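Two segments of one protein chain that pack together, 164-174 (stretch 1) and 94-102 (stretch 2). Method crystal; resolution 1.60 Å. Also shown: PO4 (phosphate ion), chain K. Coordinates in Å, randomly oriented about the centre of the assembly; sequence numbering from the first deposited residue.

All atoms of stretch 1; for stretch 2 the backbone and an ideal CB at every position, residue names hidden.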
# COMPACT_ATOMS: atom_id res chain seq x y z
N PRO A 164 21.93 3.00 -3.10
CA PRO A 164 22.09 4.39 -2.67
C PRO A 164 20.89 5.27 -3.02
O PRO A 164 20.46 6.04 -2.16
CB PRO A 164 23.35 4.84 -3.42
CG PRO A 164 24.17 3.58 -3.51
CD PRO A 164 23.16 2.48 -3.74
N LEU A 165 20.34 5.16 -4.22
CA LEU A 165 19.21 6.01 -4.59
C LEU A 165 17.96 5.62 -3.82
O LEU A 165 17.17 6.48 -3.43
CB LEU A 165 18.93 5.96 -6.09
CG LEU A 165 19.80 6.84 -6.99
CD1 LEU A 165 19.37 6.70 -8.44
CD2 LEU A 165 19.72 8.30 -6.55
N GLU A 166 17.78 4.32 -3.59
CA GLU A 166 16.64 3.87 -2.80
C GLU A 166 16.74 4.45 -1.40
O GLU A 166 15.76 4.94 -0.85
CB GLU A 166 16.55 2.35 -2.76
CG GLU A 166 15.97 1.73 -4.03
CD GLU A 166 16.25 0.24 -4.17
OE1 GLU A 166 16.94 -0.34 -3.31
OE2 GLU A 166 15.79 -0.35 -5.16
N GLU A 167 17.93 4.37 -0.82
CA GLU A 167 18.17 4.90 0.51
C GLU A 167 17.86 6.40 0.59
O GLU A 167 17.28 6.87 1.57
CB GLU A 167 19.63 4.67 0.92
CG GLU A 167 19.99 5.27 2.26
CD GLU A 167 21.43 5.04 2.63
OE1 GLU A 167 22.03 4.06 2.12
OE2 GLU A 167 21.98 5.83 3.42
N LYS A 168 18.27 7.12 -0.44
CA LYS A 168 17.94 8.54 -0.57
C LYS A 168 16.43 8.77 -0.47
O LYS A 168 15.98 9.66 0.26
CB LYS A 168 18.48 9.08 -1.90
CG LYS A 168 18.26 10.58 -2.13
CD LYS A 168 18.69 10.94 -3.57
CE LYS A 168 19.07 12.40 -3.71
NZ LYS A 168 19.60 12.68 -5.08
N THR A 169 15.65 7.97 -1.19
CA THR A 169 14.19 8.11 -1.11
C THR A 169 13.64 7.74 0.26
O THR A 169 12.66 8.34 0.71
CB THR A 169 13.42 7.37 -2.23
OG1 THR A 169 13.60 5.95 -2.08
CG2 THR A 169 13.90 7.81 -3.61
N ILE A 170 14.24 6.77 0.93
CA ILE A 170 13.79 6.43 2.28
C ILE A 170 13.95 7.64 3.19
O ILE A 170 13.04 7.99 3.95
CB ILE A 170 14.55 5.24 2.91
CG1 ILE A 170 14.42 3.99 2.03
CG2 ILE A 170 14.04 4.98 4.33
CD1 ILE A 170 15.14 2.77 2.61
N ARG A 171 15.11 8.29 3.13
CA ARG A 171 15.37 9.44 3.97
C ARG A 171 14.44 10.61 3.60
O ARG A 171 13.94 11.30 4.49
CB ARG A 171 16.85 9.85 3.93
CG ARG A 171 17.78 8.75 4.41
CD ARG A 171 19.22 9.22 4.58
NE ARG A 171 20.12 8.08 4.77
CZ ARG A 171 20.35 7.48 5.93
NH1 ARG A 171 19.74 7.91 7.03
NH2 ARG A 171 21.18 6.45 6.00
N ALA A 172 14.18 10.80 2.31
CA ALA A 172 13.28 11.87 1.86
C ALA A 172 11.88 11.64 2.43
O ALA A 172 11.21 12.58 2.89
CB ALA A 172 13.23 11.92 0.34
N VAL A 173 11.43 10.40 2.40
CA VAL A 173 10.10 10.04 2.90
C VAL A 173 10.01 10.14 4.42
O VAL A 173 9.01 10.63 4.96
CB VAL A 173 9.69 8.64 2.41
CG1 VAL A 173 8.46 8.15 3.14
CG2 VAL A 173 9.45 8.68 0.91
N ALA A 174 11.06 9.70 5.12
CA ALA A 174 11.12 9.84 6.57
C ALA A 174 10.97 11.31 6.95
O ALA A 174 10.22 11.67 7.86
CB ALA A 174 12.41 9.26 7.11
N UNK A 94 4.80 9.53 -2.74
CA UNK A 94 6.14 8.97 -2.70
C UNK A 94 6.46 8.00 -3.83
O UNK A 94 6.00 8.17 -4.95
CB UNK A 94 6.34 8.26 -1.36
N UNK A 95 7.21 6.95 -3.50
CA UNK A 95 7.85 6.10 -4.50
C UNK A 95 7.53 4.62 -4.27
O UNK A 95 7.32 4.20 -3.14
CB UNK A 95 9.36 6.32 -4.48
N UNK A 96 7.50 3.82 -5.35
CA UNK A 96 7.14 2.39 -5.24
C UNK A 96 8.34 1.44 -5.24
O UNK A 96 8.45 0.61 -4.34
CB UNK A 96 6.21 2.01 -6.39
N UNK A 97 9.23 1.56 -6.22
CA UNK A 97 10.39 0.66 -6.35
C UNK A 97 11.30 1.09 -7.53
O UNK A 97 10.80 1.48 -8.58
CB UNK A 97 9.92 -0.78 -6.55
N UNK A 98 12.61 0.98 -7.35
CA UNK A 98 13.56 1.63 -8.26
C UNK A 98 13.62 1.10 -9.69
O UNK A 98 14.01 1.83 -10.59
CB UNK A 98 14.96 1.52 -7.66
N UNK A 99 13.23 -0.16 -9.91
CA UNK A 99 13.26 -0.67 -11.29
C UNK A 99 12.27 0.08 -12.18
O UNK A 99 12.48 0.20 -13.39
CB UNK A 99 12.95 -2.17 -11.31
N UNK A 100 11.21 0.61 -11.58
CA UNK A 100 10.22 1.40 -12.32
C UNK A 100 10.79 2.72 -12.82
O UNK A 100 10.21 3.36 -13.70
CB UNK A 100 9.00 1.67 -11.44
N UNK A 101 11.91 3.15 -12.25
CA UNK A 101 12.39 4.51 -12.48
C UNK A 101 12.98 4.71 -13.88
O UNK A 101 13.31 5.84 -14.26
CB UNK A 101 13.44 4.87 -11.43
N UNK A 102 13.08 3.63 -14.64
CA UNK A 102 13.52 3.73 -16.03
C UNK A 102 12.41 4.37 -16.87
O UNK A 102 12.67 4.92 -17.94
CB UNK A 102 13.89 2.35 -16.58
P PO4 K . 3.65 -3.29 -6.50
O1 PO4 K . 3.03 -2.13 -7.26
O2 PO4 K . 4.97 -2.84 -5.94
O3 PO4 K . 2.78 -3.72 -5.36
O4 PO4 K . 3.80 -4.48 -7.42

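Stretch 1 is a helix that turns Leu165, Glu166, Thr169 and Val173 toward or alongside the neighbouring segment, so it offers the methyl groups of Thr169 and Val173, the CB of Leu165, and the carboxylate of Glu166 near its start.

Position 94 has phi/psi of 104/-142, and a positive phi by itself favours glycine. An ideal CB at 94 would lie 3.9 Å from Val173 CG2, an ordinary contact, so the backbone angle rather than the helix argues for glycine. The residue is Gly94.

At position 95 the CA-to-CB bond points toward the helix, and the ideal CB stands 4.8 Å from Thr169 CB. Thr169 and Val173 present methyl groups here, so a large apolar side chain, aliphatic or aromatic, would suit. The residue is Phe95. Its ring takes Thr169 CG2 over one face in a CH-pi contact, the methyl carbon 4.0 Å from the ring centroid and 8° off the normal, while Val173 CG2 lies at the ring edge, 4.1 Å from Phe95 CD2.

Position 96 is out of reach of the helix but near the phosphate, so a polar donor would fit. Asn96 ND2 donates to phosphate O2 at 3.0 Å. At position 97 CA-to-CB points away from stretch 1; a long, positively charged side chain could reach the ion. Lys97 does so with an extended chain beyond chi1, its NZ lying 2.7 Å from both O2 and O4 of the phosphate.

Position 98 opens the 3-10 segment and faces a carboxylate: its ideal CB is 3.2 Å from Glu166 OE2, a tight approach that favours a small donor, serine or threonine, over a bulky or acidic group. The residue is Ser98, whose OG donates to Glu166 OE2 at 2.6 Å. A water adds a second link, accepting from Ser98 N at 2.8 Å and donating to Glu166 OE2 at 2.5 Å.

Position 99 points away and position 100 is out of reach, so the helix sets no demand on either; they are Phe99 and Leu100.

At position 101 CA-to-CB points toward the helix, but no atom of stretch 1 lies within 5.5 Å of the ideal CB. Only a long side chain could close that gap, and a broad apolar one would suit. Trp101 spans it with its six-membered ring: CH2 comes within 3.6 Å of Thr169 CG2, and Leu165 CB packs at the ring edge, 4.1 Å from CZ3.

Position 102 is beyond reach and unconstrained by the helix; it is Asp102.

Stretch 2 94-102: GFNKSFLWD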
# COMPACT_ATOMS: atom_id res chain seq x y z
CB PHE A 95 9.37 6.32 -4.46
CG PHE A 95 9.77 7.76 -4.35
CD1 PHE A 95 10.02 8.51 -5.49
CD2 PHE A 95 9.90 8.38 -3.12
CE1 PHE A 95 10.39 9.84 -5.41
CE2 PHE A 95 10.26 9.71 -3.02
CZ PHE A 95 10.51 10.45 -4.17
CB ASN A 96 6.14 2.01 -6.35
CG ASN A 96 5.66 0.55 -6.25
OD1 ASN A 96 4.75 0.15 -6.98
ND2 ASN A 96 6.26 -0.24 -5.37
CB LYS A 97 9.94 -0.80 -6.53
CG LYS A 97 8.91 -1.03 -7.63
CD LYS A 97 8.24 -2.38 -7.45
CE LYS A 97 7.13 -2.60 -8.45
NZ LYS A 97 6.33 -3.82 -8.11
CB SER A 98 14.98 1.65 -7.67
OG SER A 98 15.53 0.34 -7.64
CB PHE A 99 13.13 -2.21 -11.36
CG PHE A 99 11.71 -2.73 -11.29
CD1 PHE A 99 10.83 -2.58 -12.36
CD2 PHE A 99 11.27 -3.43 -10.18
CE1 PHE A 99 9.53 -3.09 -12.30
CE2 PHE A 99 9.98 -3.95 -10.11
CZ PHE A 99 9.11 -3.77 -11.17
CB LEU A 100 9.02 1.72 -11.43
CG LEU A 100 8.18 0.55 -10.95
CD1 LEU A 100 7.20 1.04 -9.89
CD2 LEU A 100 7.47 -0.09 -12.13
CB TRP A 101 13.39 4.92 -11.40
CG TRP A 101 12.76 4.92 -10.04
CD1 TRP A 101 11.42 4.81 -9.77
CD2 TRP A 101 13.42 5.04 -8.78
NE1 TRP A 101 11.21 4.85 -8.41
CE2 TRP A 101 12.42 4.98 -7.78
CE3 TRP A 101 14.75 5.18 -8.39
CZ2 TRP A 101 12.72 5.06 -6.42
CZ3 TRP A 101 15.05 5.26 -7.04
CH2 TRP A 101 14.04 5.21 -6.07
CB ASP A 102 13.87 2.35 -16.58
CG ASP A 102 14.32 2.40 -18.03
OD1 ASP A 102 15.44 2.91 -18.30
OD2 ASP A 102 13.57 1.92 -18.91
O HOH W 1 13.26 -0.59 -5.11
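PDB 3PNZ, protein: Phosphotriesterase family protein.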